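PDB 5B89: cysteine desulfurase from Thermococcus onnurineus, which probably transfers sulfur from L-cysteine to a carrier, leaving L-alanine, with pyridoxal 5'-phosphate as cofactor. Local coordinates for residues N35-F40 / S367-S372; K171-K176 / K201-I206; P333-R338 / S348-G353. One frame throughout, in Å; residues are numbered along the deposited sequence.

Contact 1: residues N35-F40 / S367-S372; sequences NEVIYF and SIMVRS
Met369 lies across Tyr39 and Val37 where the short strand 38-39 runs parallel to strand 368-373, at one margin of the four-stranded mixed sheet. Its CB and CG both touch Tyr39 CD1, CG at 4.0 Å, and both rest near Ile38 O. CG also meets Val37 CG2, and after bends at chi2 and chi3 (-67° and 95°) the terminal CE comes up to Val37 CG1 at 4.2 Å. On the other face, Ile368 and Ile38 lie side by side, Ile368 CG1 against Ile38 CD1 at 4.0 Å, while Ile368 CG2 reaches Phe40 CD2 at 4.2 Å. An alanine in place of Ile368 would probably open a gap beside Ile38 and Phe40 and leave the Phe40 ring less firmly held. The backbones are joined by Ile38 N to Ser367 O (2.9 Å) and Met369 N to Ile38 O (3.0 Å), both nearly straight; Phe40 N to Met369 O (2.8 Å) is bent to 132°. Tyr39 OH bonds to Thr45 O and, through a water, to Arg371 NH2. Leu74 and His72 of the second subunit pack on Tyr39 and Met369. Backbone bonds thus fix the register, and apolar side chains pack on both faces of a sheet margin that also borders the dimer partner.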
ATOM      1  N   ASN B  35       9.283 -19.700 -19.525  1.00 15.99           N
ATOM      2  CA  ASN B  35       9.160 -20.444 -20.767  1.00 19.36           C
ATOM      3  C   ASN B  35       8.967 -19.515 -21.916  1.00 20.03           C
ATOM      4  O   ASN B  35       9.036 -19.991 -23.087  1.00 21.55           O
ATOM      5  CB  ASN B  35       8.044 -21.487 -20.639  1.00 20.57           C
ATOM      6  CG  ASN B  35       8.130 -22.567 -21.691  1.00 28.41           C
ATOM      7  OD1 ASN B  35       7.203 -22.754 -22.466  1.00 34.36           O
ATOM      8  ND2 ASN B  35       9.272 -23.246 -21.752  1.00 25.84           N
ATOM      9  N   GLU B  36       8.676 -18.237 -21.683  1.00 16.00           N
ATOM     10  CA  GLU B  36       8.400 -17.310 -22.758  1.00 16.74           C
ATOM     11  C   GLU B  36       9.399 -16.227 -23.024  1.00 16.13           C
ATOM     12  O   GLU B  36       9.505 -15.762 -24.097  1.00 17.67           O
ATOM     13  CB  GLU B  36       7.072 -16.583 -22.499  1.00 20.15           C
ATOM     14  CG  GLU B  36       5.953 -17.453 -22.038  1.00 24.81           C
ATOM     15  CD  GLU B  36       5.460 -18.375 -23.101  1.00 33.25           C
ATOM     16  OE1 GLU B  36       5.004 -19.452 -22.762  1.00 43.84           O
ATOM     17  OE2 GLU B  36       5.528 -18.011 -24.257  1.00 41.00           O
ATOM     18  N   VAL B  37      10.087 -15.807 -21.988  1.00 13.72           N
ATOM     19  CA  VAL B  37      11.080 -14.782 -22.128  1.00 13.15           C
ATOM     20  C   VAL B  37      12.324 -15.089 -21.230  1.00 12.24           C
ATOM     21  O   VAL B  37      12.233 -15.883 -20.384  1.00 12.64           O
ATOM     22  CB  VAL B  37      10.549 -13.391 -21.677  1.00 13.88           C
ATOM     23  CG1 VAL B  37       9.377 -12.950 -22.513  1.00 16.70           C
ATOM     24  CG2 VAL B  37      10.174 -13.372 -20.202  1.00 16.34           C
ATOM     25  N   ILE B  38      13.434 -14.407 -21.483  1.00 13.28           N
ATOM     26  CA  ILE B  38      14.612 -14.472 -20.653  1.00 12.72           C
ATOM     27  C   ILE B  38      14.454 -13.186 -19.832  1.00 11.32           C
ATOM     28  O   ILE B  38      14.640 -12.141 -20.318  1.00 11.31           O
ATOM     29  CB  ILE B  38      15.894 -14.448 -21.474  1.00 14.12           C
ATOM     30  CG1 ILE B  38      16.019 -15.768 -22.217  1.00 15.92           C
ATOM     31  CG2 ILE B  38      17.095 -14.282 -20.569  1.00 14.36           C
ATOM     32  CD1 ILE B  38      17.229 -15.843 -23.123  1.00 17.47           C
ATOM     33  N   TYR B  39      14.049 -13.341 -18.591  1.00 11.01           N
ATOM     34  CA  TYR B  39      13.761 -12.210 -17.719  1.00 10.84           C
ATOM     35  C   TYR B  39      14.988 -11.810 -16.867  1.00 10.99           C
ATOM     36  O   TYR B  39      15.290 -12.421 -15.903  1.00 10.68           O
ATOM     37  CB  TYR B  39      12.551 -12.517 -16.807  1.00 12.87           C
ATOM     38  CG  TYR B  39      12.041 -11.325 -16.024  1.00 12.58           C
ATOM     39  CD1 TYR B  39      11.208 -10.409 -16.584  1.00 13.64           C
ATOM     40  CD2 TYR B  39      12.442 -11.135 -14.742  1.00 13.00           C
ATOM     41  CE1 TYR B  39      10.770  -9.330 -15.870  1.00 13.35           C
ATOM     42  CE2 TYR B  39      12.007 -10.066 -14.032  1.00 12.25           C
ATOM     43  CZ  TYR B  39      11.172  -9.179 -14.598  1.00 13.47           C
ATOM     44  OH  TYR B  39      10.750  -8.114 -13.887  1.00 11.83           O
ATOM     45  N   PHE B  40      15.607 -10.729 -17.303  1.00 11.45           N
ATOM     46  CA  PHE B  40      16.782 -10.155 -16.666  1.00 12.17           C
ATOM     47  C   PHE B  40      16.486  -8.753 -16.097  1.00 12.33           C
ATOM     48  O   PHE B  40      17.280  -7.898 -16.158  1.00 11.69           O
ATOM     49  CB  PHE B  40      17.964 -10.074 -17.663  1.00 12.90           C
ATOM     50  CG  PHE B  40      18.655 -11.408 -17.970  1.00 12.25           C
ATOM     51  CD1 PHE B  40      18.344 -12.560 -17.334  1.00 11.38           C
ATOM     52  CD2 PHE B  40      19.645 -11.453 -18.910  1.00 13.58           C
ATOM     53  CE1 PHE B  40      18.991 -13.741 -17.614  1.00 12.99           C
ATOM     54  CE2 PHE B  40      20.313 -12.616 -19.198  1.00 12.63           C
ATOM     55  CZ  PHE B  40      19.980 -13.768 -18.565  1.00 12.53           C
ATOM     56  N   SER B 367      13.476 -11.345 -27.118  1.00 14.72           N
ATOM     57  CA  SER B 367      12.783 -11.810 -25.957  1.00 15.98           C
ATOM     58  C   SER B 367      13.653 -11.840 -24.651  1.00 13.07           C
ATOM     59  O   SER B 367      13.358 -12.688 -23.816  1.00 14.79           O
ATOM     60  CB  SER B 367      12.170 -13.171 -26.167  1.00 17.60           C
ATOM     61  OG  SER B 367      11.186 -13.074 -27.235  1.00 21.45           O
ATOM     62  N   ILE B 368      14.620 -10.918 -24.599  1.00 11.80           N
ATOM     63  CA  ILE B 368      15.417 -10.756 -23.394  1.00 14.02           C
ATOM     64  C   ILE B 368      15.038  -9.374 -22.803  1.00 12.42           C
ATOM     65  O   ILE B 368      15.070  -8.348 -23.405  1.00 13.87           O
ATOM     66  CB  ILE B 368      16.911 -10.737 -23.732  1.00 13.44           C
ATOM     67  CG1 ILE B 368      17.332 -12.062 -24.401  1.00 15.11           C
ATOM     68  CG2 ILE B 368      17.719 -10.445 -22.449  1.00 15.34           C
ATOM     69  CD1 ILE B 368      18.722 -11.981 -25.051  1.00 16.83           C
ATOM     70  N   MET B 369      14.624  -9.437 -21.509  1.00 12.11           N
ATOM     71  CA  MET B 369      14.060  -8.316 -20.764  1.00 12.14           C
ATOM     72  C   MET B 369      15.137  -7.741 -19.868  1.00 10.94           C
ATOM     73  O   MET B 369      15.564  -8.392 -18.930  1.00 13.36           O
ATOM     74  CB  MET B 369      12.864  -8.799 -19.922  1.00 14.43           C
ATOM     75  CG  MET B 369      11.779  -9.675 -20.517  1.00 15.31           C
ATOM     76  SD  MET B 369      10.702  -8.964 -21.810  1.00 15.98           S
ATOM     77  CE  MET B 369      11.506  -9.477 -23.366  1.00 15.79           C
ATOM     78  N   VAL B 370      15.529  -6.541 -20.273  1.00 12.03           N
ATOM     79  CA  VAL B 370      16.441  -5.756 -19.465  1.00 12.05           C
ATOM     80  C   VAL B 370      15.891  -4.360 -19.274  1.00 13.70           C
ATOM     81  O   VAL B 370      14.994  -3.909 -19.952  1.00 15.67           O
ATOM     82  CB  VAL B 370      17.871  -5.687 -20.079  1.00 13.02           C
ATOM     83  CG1 VAL B 370      18.567  -7.005 -20.129  1.00 13.48           C
ATOM     84  CG2 VAL B 370      17.904  -4.977 -21.419  1.00 13.94           C
ATOM     85  N   ARG B 371      16.477  -3.617 -18.298  1.00 14.96           N
ATOM     86  CA  ARG B 371      16.051  -2.224 -18.100  1.00 16.66           C
ATOM     87  C   ARG B 371      17.169  -1.287 -18.534  1.00 16.64           C
ATOM     88  O   ARG B 371      18.326  -1.634 -18.613  1.00 18.56           O
ATOM     89  CB  ARG B 371      15.613  -2.000 -16.642  1.00 22.84           C
ATOM     90  CG  ARG B 371      14.636  -0.813 -16.582  1.00 27.57           C
ATOM     91  CD  ARG B 371      13.614  -0.839 -15.475  1.00 32.59           C
ATOM     92  NE  ARG B 371      12.480  -1.738 -15.599  1.00 28.98           N
ATOM     93  CZ  ARG B 371      11.210  -1.412 -15.841  1.00 31.65           C
ATOM     94  NH1 ARG B 371      10.828  -0.170 -16.118  1.00 27.53           N
ATOM     95  NH2 ARG B 371      10.321  -2.357 -15.787  1.00 27.82           N
ATOM     96  N   SER B 372      16.741  -0.118 -18.960  1.00 15.05           N
ATOM     97  CA  SER B 372      17.657   0.898 -19.423  1.00 16.38           C
ATOM     98  C   SER B 372      17.299   2.246 -18.804  1.00 17.46           C
ATOM     99  O   SER B 372      16.176   2.480 -18.487  1.00 18.81           O
ATOM    100  CB  SER B 372      17.642   0.956 -20.972  1.00 16.29           C
ATOM    101  OG  SER B 372      16.308   1.085 -21.446  1.00 18.60           O
TER
HETATM  102  O   HOH W   1      10.105  -5.426 -14.815  1.00 13.26           O

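Contact 2: residues K171-K176 / K201-I206; sequences KIKGAK and KDEGAI
Two helix ends meet here at the entry to adjacent parallel strands of the seven-stranded sheet, with Ala175 and Ala205 packed between them; strand 177-181, helix 193-203 and strand 206-210 form a beta-alpha-beta crossover. Helix 165-172 gives way to a type II turn from Ile172 to Ala175, and helix 193-203 stops in a Schellman motif at Gly204, whose positive phi suits a glycine. Ala205 CB fits against Ala175 O at 3.4 Å and is flanked by Ala175 CB and Ile172 CG2. A single direct hydrogen bond, Ile206 N to Lys176 O (3.0 Å), begins the pairing of the strands; the donor N lies 37° out of the carbonyl plane of Lys176. The bend at chi2 (-58°) brings Glu203 CD beside Lys173 CA and CB, and Glu203 OE1 lies 3.8 Å from Lys173 CG. Lys173 NZ remains 4.6 Å from Glu203 OE1, too far for a salt bridge, though the opposite charges may still attract weakly. Three waters bridge the segments. One accepts from Gly174 N and lies 2.6 Å from Glu203 OE1, and a second lies within bonding distance of Ala175 O and Glu203 O. A third donates to Lys176 O (2.7 Å) and Gly204 O (2.8 Å). The helix ends are thus joined by an apolar cluster, by Glu203 against Lys173, and by waters linking carbonyls that, both being acceptors, could not bond each other.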
ATOM      1  N   LYS B 171      33.060  10.490   8.865  1.00 20.43           N
ATOM      2  CA  LYS B 171      31.792  11.119   8.681  1.00 20.61           C
ATOM      3  C   LYS B 171      30.729  10.706   9.687  1.00 19.43           C
ATOM      4  O   LYS B 171      29.937  11.503  10.052  1.00 21.07           O
ATOM      5  CB  LYS B 171      31.272  10.835   7.285  1.00 22.38           C
ATOM      6  CG  LYS B 171      32.125  11.432   6.170  1.00 26.09           C
ATOM      7  CD  LYS B 171      31.283  12.305   5.313  1.00 26.27           C
ATOM      8  CE  LYS B 171      32.118  13.213   4.436  1.00 28.27           C
ATOM      9  NZ  LYS B 171      32.825  12.466   3.374  1.00 26.01           N
ATOM     10  N   ILE B 172      30.762   9.454  10.097  1.00 20.07           N
ATOM     11  CA  ILE B 172      29.685   8.900  10.969  1.00 19.01           C
ATOM     12  C   ILE B 172      29.892   9.407  12.429  1.00 22.04           C
ATOM     13  O   ILE B 172      28.924   9.555  13.164  1.00 18.76           O
ATOM     14  CB  ILE B 172      29.638   7.393  10.916  1.00 18.47           C
ATOM     15  CG1 ILE B 172      29.176   6.996   9.485  1.00 18.76           C
ATOM     16  CG2 ILE B 172      28.714   6.817  11.960  1.00 19.44           C
ATOM     17  CD1 ILE B 172      29.306   5.501   9.240  1.00 18.29           C
ATOM     18  N   LYS B 173      31.142   9.716  12.806  1.00 21.53           N
ATOM     19  CA  LYS B 173      31.394  10.330  14.136  1.00 24.10           C
ATOM     20  C   LYS B 173      30.630  11.644  14.202  1.00 21.28           C
ATOM     21  O   LYS B 173      30.713  12.502  13.334  1.00 22.20           O
ATOM     22  CB  LYS B 173      32.916  10.529  14.338  1.00 28.65           C
ATOM     23  CG  LYS B 173      33.250  11.242  15.682  1.00 35.77           C
ATOM     24  CD  LYS B 173      34.699  11.734  15.685  1.00 35.45           C
ATOM     25  CE  LYS B 173      35.046  12.492  16.970  1.00 42.50           C
ATOM     26  NZ  LYS B 173      34.805  11.675  18.195  1.00 46.55           N
ATOM     27  N   GLY B 174      29.795  11.775  15.240  1.00 21.89           N
ATOM     28  CA  GLY B 174      28.964  12.960  15.362  1.00 22.02           C
ATOM     29  C   GLY B 174      27.683  12.977  14.536  1.00 23.46           C
ATOM     30  O   GLY B 174      26.985  13.959  14.560  1.00 23.69           O
ATOM     31  N   ALA B 175      27.421  11.900  13.750  1.00 19.61           N
ATOM     32  CA  ALA B 175      26.195  11.925  12.992  1.00 16.78           C
ATOM     33  C   ALA B 175      24.980  11.547  13.884  1.00 15.87           C
ATOM     34  O   ALA B 175      25.117  10.666  14.701  1.00 16.12           O
ATOM     35  CB  ALA B 175      26.311  10.886  11.873  1.00 17.71           C
ATOM     36  N   LYS B 176      23.820  12.154  13.613  1.00 17.02           N
ATOM     37  CA  LYS B 176      22.614  11.787  14.286  1.00 16.83           C
ATOM     38  C   LYS B 176      21.997  10.496  13.689  1.00 15.42           C
ATOM     39  O   LYS B 176      21.417   9.674  14.430  1.00 16.39           O
ATOM     40  CB  LYS B 176      21.628  12.941  14.237  1.00 18.45           C
ATOM     41  CG  LYS B 176      20.302  12.749  14.975  1.00 23.42           C
ATOM     42  CD  LYS B 176      20.575  13.134  16.387  1.00 27.65           C
ATOM     43  CE  LYS B 176      19.301  13.102  17.189  1.00 30.39           C
ATOM     44  NZ  LYS B 176      19.709  13.538  18.563  1.00 37.13           N
ATOM     45  N   LYS B 201      26.737   2.206  15.500  1.00 13.65           N
ATOM     46  CA  LYS B 201      26.393   1.799  16.886  1.00 13.80           C
ATOM     47  C   LYS B 201      27.494   2.402  17.842  1.00 15.67           C
ATOM     48  O   LYS B 201      27.167   2.984  18.910  1.00 16.85           O
ATOM     49  CB  LYS B 201      26.415   0.333  17.010  1.00 19.13           C
ATOM     50  CG  LYS B 201      26.326  -0.250  18.421  1.00 24.68           C
ATOM     51  CD  LYS B 201      26.377  -1.769  18.383  1.00 28.16           C
ATOM     52  CE  LYS B 201      25.961  -2.314  19.730  1.00 29.04           C
ATOM     53  NZ  LYS B 201      26.032  -3.798  19.690  1.00 37.03           N
ATOM     54  N   ASP B 202      28.717   2.263  17.402  1.00 14.89           N
ATOM     55  CA  ASP B 202      29.822   2.732  18.279  1.00 16.22           C
ATOM     56  C   ASP B 202      29.789   4.247  18.379  1.00 17.25           C
ATOM     57  O   ASP B 202      30.189   4.777  19.477  1.00 18.54           O
ATOM     58  CB  ASP B 202      31.212   2.219  17.735  1.00 16.08           C
ATOM     59  CG  ASP B 202      31.394   0.723  17.819  1.00 18.07           C
ATOM     60  OD1 ASP B 202      30.583   0.007  18.465  1.00 19.59           O
ATOM     61  OD2 ASP B 202      32.398   0.181  17.227  1.00 20.96           O
ATOM     62  N   GLU B 203      29.351   5.039  17.433  1.00 15.21           N
ATOM     63  CA  GLU B 203      29.241   6.442  17.487  1.00 16.10           C
ATOM     64  C   GLU B 203      27.921   7.026  17.985  1.00 15.94           C
ATOM     65  O   GLU B 203      27.780   8.257  18.048  1.00 19.67           O
ATOM     66  CB  GLU B 203      29.616   7.049  16.118  1.00 19.84           C
ATOM     67  CG  GLU B 203      31.061   6.700  15.657  1.00 20.00           C
ATOM     68  CD  GLU B 203      32.195   7.127  16.606  1.00 25.57           C
ATOM     69  OE1 GLU B 203      31.953   8.103  17.394  1.00 24.20           O
ATOM     70  OE2 GLU B 203      33.300   6.473  16.514  1.00 26.01           O
ATOM     71  N   GLY B 204      26.973   6.151  18.334  1.00 17.15           N
ATOM     72  CA  GLY B 204      25.647   6.632  18.776  1.00 18.53           C
ATOM     73  C   GLY B 204      24.759   7.215  17.683  1.00 17.74           C
ATOM     74  O   GLY B 204      23.856   7.979  17.985  1.00 19.26           O
ATOM     75  N   ALA B 205      24.941   6.831  16.387  1.00 14.11           N
ATOM     76  CA  ALA B 205      24.099   7.286  15.298  1.00 15.41           C
ATOM     77  C   ALA B 205      22.973   6.241  15.086  1.00 15.88           C
ATOM     78  O   ALA B 205      23.240   5.046  15.142  1.00 17.63           O
ATOM     79  CB  ALA B 205      24.941   7.358  14.014  1.00 15.22           C
ATOM     80  N   ILE B 206      21.800   6.724  14.754  1.00 14.64           N
ATOM     81  CA  ILE B 206      20.688   5.842  14.327  1.00 14.31           C
ATOM     82  C   ILE B 206      21.104   5.244  12.941  1.00 13.36           C
ATOM     83  O   ILE B 206      21.583   6.000  12.120  1.00 14.80           O
ATOM     84  CB  ILE B 206      19.420   6.583  14.242  1.00 14.47           C
ATOM     85  CG1 ILE B 206      19.005   7.067  15.648  1.00 14.62           C
ATOM     86  CG2 ILE B 206      18.300   5.685  13.577  1.00 13.25           C
ATOM     87  CD1 ILE B 206      17.924   8.099  15.588  1.00 19.18           C
TER
HETATM   88  O   HOH W   2      30.123   9.965  17.673  1.00 23.21           O
HETATM   89  O   HOH W   3      26.991  10.536  16.726  1.00 32.64           O
HETATM   90  O   HOH W   4      21.639   9.526  17.166  1.00 19.42           O

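Contact 3: residues P333-R338 / S348-G353; sequences PWYGPR and SFNVPG
Tyr335 has CG anti to its carbonyl carbon (chi1 -49°), and its ring runs beside Ser348 O, 3.4 Å from CD2, toward Asn350, whose ND2 also bonds Gly388 O. Next to it, Trp334 and Phe349 form a single beta bridge that adds the loop 333-338 to strand 346-349, an outermost strand of the four-stranded sheet. In both, CG sits between the backbone N and the carbonyl carbon (chi1 57° and 60°), the crowded position, and the rings lead away to pack on Leu327 of helix 309-329. Bonds on both sides of the pair close it: Tyr335 N to Ser348 O (2.9 Å) and Asn350 N to Pro333 O (3.2 Å). Beyond the bridge, the rings of Pro333 and Pro352 reach tip to tip, CD to CD at 3.9 Å. Within the loop, Arg338 grips Trp334 O with NH1 and NH2, both from one face of the carbonyl plane, and NH1 also bonds Gly336 O. The guanidinium also lies over the indole, with Arg338 NH2 3.5 Å above the plane of the Trp334 ring, over its centre. With ring and amide planes 81° apart, Asn350 ND2 donates to Tyr335 OH at 3.0 Å in a nearly straight bond, arriving at the edge of the ring.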
ATOM      1  N   PRO B 333      31.892  -2.371 -21.972  1.00 18.71           N
ATOM      2  CA  PRO B 333      32.150  -1.956 -20.585  1.00 17.28           C
ATOM      3  C   PRO B 333      31.022  -2.224 -19.571  1.00 15.72           C
ATOM      4  O   PRO B 333      29.907  -2.009 -19.895  1.00 17.68           O
ATOM      5  CB  PRO B 333      32.388  -0.467 -20.709  1.00 21.71           C
ATOM      6  CG  PRO B 333      31.535  -0.058 -21.795  1.00 23.00           C
ATOM      7  CD  PRO B 333      31.786  -1.105 -22.820  1.00 18.93           C
ATOM      8  N   TRP B 334      31.380  -2.682 -18.386  1.00 17.22           N
ATOM      9  CA  TRP B 334      30.414  -2.932 -17.340  1.00 16.81           C
ATOM     10  C   TRP B 334      30.854  -2.234 -16.068  1.00 18.37           C
ATOM     11  O   TRP B 334      32.013  -1.975 -15.872  1.00 19.68           O
ATOM     12  CB  TRP B 334      30.115  -4.425 -17.157  1.00 16.70           C
ATOM     13  CG  TRP B 334      31.252  -5.296 -16.872  1.00 16.73           C
ATOM     14  CD1 TRP B 334      32.037  -5.921 -17.779  1.00 18.58           C
ATOM     15  CD2 TRP B 334      31.769  -5.656 -15.605  1.00 15.84           C
ATOM     16  NE1 TRP B 334      32.973  -6.635 -17.177  1.00 19.51           N
ATOM     17  CE2 TRP B 334      32.849  -6.486 -15.826  1.00 16.74           C
ATOM     18  CE3 TRP B 334      31.410  -5.377 -14.301  1.00 16.83           C
ATOM     19  CZ2 TRP B 334      33.549  -7.039 -14.818  1.00 17.79           C
ATOM     20  CZ3 TRP B 334      32.127  -5.913 -13.311  1.00 18.47           C
ATOM     21  CH2 TRP B 334      33.178  -6.730 -13.559  1.00 18.10           C
ATOM     22  N   TYR B 335      29.875  -1.951 -15.226  1.00 15.89           N
ATOM     23  CA  TYR B 335      30.050  -1.165 -14.043  1.00 16.21           C
ATOM     24  C   TYR B 335      29.954  -1.942 -12.753  1.00 15.62           C
ATOM     25  O   TYR B 335      29.552  -3.048 -12.721  1.00 17.23           O
ATOM     26  CB  TYR B 335      29.076   0.017 -14.071  1.00 16.60           C
ATOM     27  CG  TYR B 335      29.078   0.789 -15.381  1.00 18.98           C
ATOM     28  CD1 TYR B 335      30.002   1.750 -15.624  1.00 21.41           C
ATOM     29  CD2 TYR B 335      28.147   0.544 -16.356  1.00 19.77           C
ATOM     30  CE1 TYR B 335      30.021   2.437 -16.825  1.00 21.34           C
ATOM     31  CE2 TYR B 335      28.175   1.204 -17.553  1.00 19.17           C
ATOM     32  CZ  TYR B 335      29.108   2.161 -17.776  1.00 19.92           C
ATOM     33  OH  TYR B 335      29.140   2.840 -18.939  1.00 21.45           O
ATOM     34  N   GLY B 336      30.399  -1.299 -11.706  1.00 16.53           N
ATOM     35  CA  GLY B 336      30.407  -1.943 -10.420  1.00 15.45           C
ATOM     36  C   GLY B 336      31.686  -2.665 -10.091  1.00 16.09           C
ATOM     37  O   GLY B 336      32.626  -2.668 -10.789  1.00 18.26           O
ATOM     38  N   PRO B 337      31.638  -3.303  -8.874  1.00 14.70           N
ATOM     39  CA  PRO B 337      32.866  -3.953  -8.424  1.00 14.10           C
ATOM     40  C   PRO B 337      33.404  -5.117  -9.243  1.00 17.00           C
ATOM     41  O   PRO B 337      32.717  -5.953  -9.644  1.00 15.73           O
ATOM     42  CB  PRO B 337      32.524  -4.443  -7.018  1.00 14.15           C
ATOM     43  CG  PRO B 337      31.492  -3.529  -6.546  1.00 14.97           C
ATOM     44  CD  PRO B 337      30.626  -3.375  -7.731  1.00 14.53           C
ATOM     45  N   ARG B 338      34.708  -5.123  -9.418  1.00 18.46           N
ATOM     46  CA  ARG B 338      35.390  -6.212 -10.081  1.00 18.25           C
ATOM     47  C   ARG B 338      35.577  -7.389  -9.177  1.00 17.59           C
ATOM     48  O   ARG B 338      35.673  -8.447  -9.646  1.00 20.54           O
ATOM     49  CB  ARG B 338      36.769  -5.777 -10.523  1.00 21.37           C
ATOM     50  CG  ARG B 338      36.864  -5.181 -11.872  1.00 31.27           C
ATOM     51  CD  ARG B 338      35.776  -4.199 -12.127  1.00 34.27           C
ATOM     52  NE  ARG B 338      35.583  -4.078 -13.533  1.00 36.78           N
ATOM     53  CZ  ARG B 338      34.637  -3.383 -14.148  1.00 30.28           C
ATOM     54  NH1 ARG B 338      33.708  -2.627 -13.516  1.00 26.22           N
ATOM     55  NH2 ARG B 338      34.656  -3.462 -15.437  1.00 26.53           N
ATOM     56  N   SER B 348      25.207  -3.760 -14.843  1.00 13.69           N
ATOM     57  CA  SER B 348      24.985  -2.609 -15.655  1.00 14.76           C
ATOM     58  C   SER B 348      26.157  -2.503 -16.613  1.00 15.28           C
ATOM     59  O   SER B 348      27.312  -2.784 -16.272  1.00 15.12           O
ATOM     60  CB  SER B 348      24.958  -1.261 -14.811  1.00 16.90           C
ATOM     61  OG  SER B 348      23.652  -1.032 -14.300  1.00 19.20           O
ATOM     62  N   PHE B 349      25.817  -2.127 -17.835  1.00 14.66           N
ATOM     63  CA  PHE B 349      26.770  -2.009 -18.912  1.00 16.06           C
ATOM     64  C   PHE B 349      26.280  -1.010 -19.940  1.00 17.05           C
ATOM     65  O   PHE B 349      25.197  -0.511 -19.870  1.00 15.43           O
ATOM     66  CB  PHE B 349      27.021  -3.371 -19.590  1.00 16.49           C
ATOM     67  CG  PHE B 349      25.802  -4.006 -20.200  1.00 17.93           C
ATOM     68  CD1 PHE B 349      24.940  -4.705 -19.433  1.00 16.07           C
ATOM     69  CD2 PHE B 349      25.574  -3.961 -21.558  1.00 17.32           C
ATOM     70  CE1 PHE B 349      23.831  -5.281 -19.968  1.00 19.47           C
ATOM     71  CE2 PHE B 349      24.468  -4.542 -22.104  1.00 17.53           C
ATOM     72  CZ  PHE B 349      23.595  -5.212 -21.314  1.00 19.69           C
ATOM     73  N   ASN B 350      27.164  -0.738 -20.887  1.00 18.86           N
ATOM     74  CA  ASN B 350      26.839   0.122 -22.010  1.00 17.24           C
ATOM     75  C   ASN B 350      27.567  -0.360 -23.256  1.00 18.78           C
ATOM     76  O   ASN B 350      28.582  -0.935 -23.182  1.00 18.61           O
ATOM     77  CB  ASN B 350      27.206   1.592 -21.788  1.00 17.32           C
ATOM     78  CG  ASN B 350      26.096   2.397 -21.167  1.00 17.66           C
ATOM     79  OD1 ASN B 350      24.993   2.381 -21.597  1.00 19.34           O
ATOM     80  ND2 ASN B 350      26.430   3.118 -20.158  1.00 17.76           N
ATOM     81  N   VAL B 351      26.973  -0.080 -24.388  1.00 19.43           N
ATOM     82  CA  VAL B 351      27.592  -0.378 -25.675  1.00 22.69           C
ATOM     83  C   VAL B 351      28.027   0.948 -26.294  1.00 20.68           C
ATOM     84  O   VAL B 351      27.217   1.773 -26.519  1.00 22.25           O
ATOM     85  CB  VAL B 351      26.655  -1.114 -26.636  1.00 21.43           C
ATOM     86  CG1 VAL B 351      27.375  -1.359 -27.957  1.00 25.55           C
ATOM     87  CG2 VAL B 351      26.199  -2.429 -26.040  1.00 20.03           C
ATOM     88  N   PRO B 352      29.324   1.124 -26.504  1.00 25.46           N
ATOM     89  CA  PRO B 352      29.844   2.415 -27.063  1.00 27.28           C
ATOM     90  C   PRO B 352      29.192   2.727 -28.383  1.00 27.92           C
ATOM     91  O   PRO B 352      29.026   1.822 -29.210  1.00 33.50           O
ATOM     92  CB  PRO B 352      31.307   2.130 -27.239  1.00 28.99           C
ATOM     93  CG  PRO B 352      31.628   1.106 -26.233  1.00 29.28           C
ATOM     94  CD  PRO B 352      30.407   0.168 -26.260  1.00 24.54           C
ATOM     95  N   GLY B 353      28.684   3.945 -28.519  1.00 28.40           N
ATOM     96  CA  GLY B 353      27.939   4.306 -29.721  1.00 28.72           C
ATOM     97  C   GLY B 353      26.437   4.182 -29.741  1.00 30.76           C
ATOM     98  O   GLY B 353      25.807   4.682 -30.655  1.00 33.70           O
TER
HETATM   99  O   HOH W   5      26.996  -3.834 -12.477  1.00 16.67           O

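Overall arrangement
Contacts 1 and 3 serve the same four-stranded sheet, one on each outermost strand (38-39 and 346-349), and their centres lie about 18 Å apart. Contact 2 belongs to the other, seven-stranded sheet, its centre about 42 Å from that of contact 1 and on the opposite side of the chain's centre. Contact 1 is buried, adjoins the second subunit, and combines parallel-strand backbone bonds with large apolar side chains. Contacts 2 and 3 are partly buried and touch no other chain. Contact 2 relies on small residues and bridging waters at helix ends, whereas contact 3 fastens an irregular loop with two backbone bonds and one side-chain bond, beside aromatic packing.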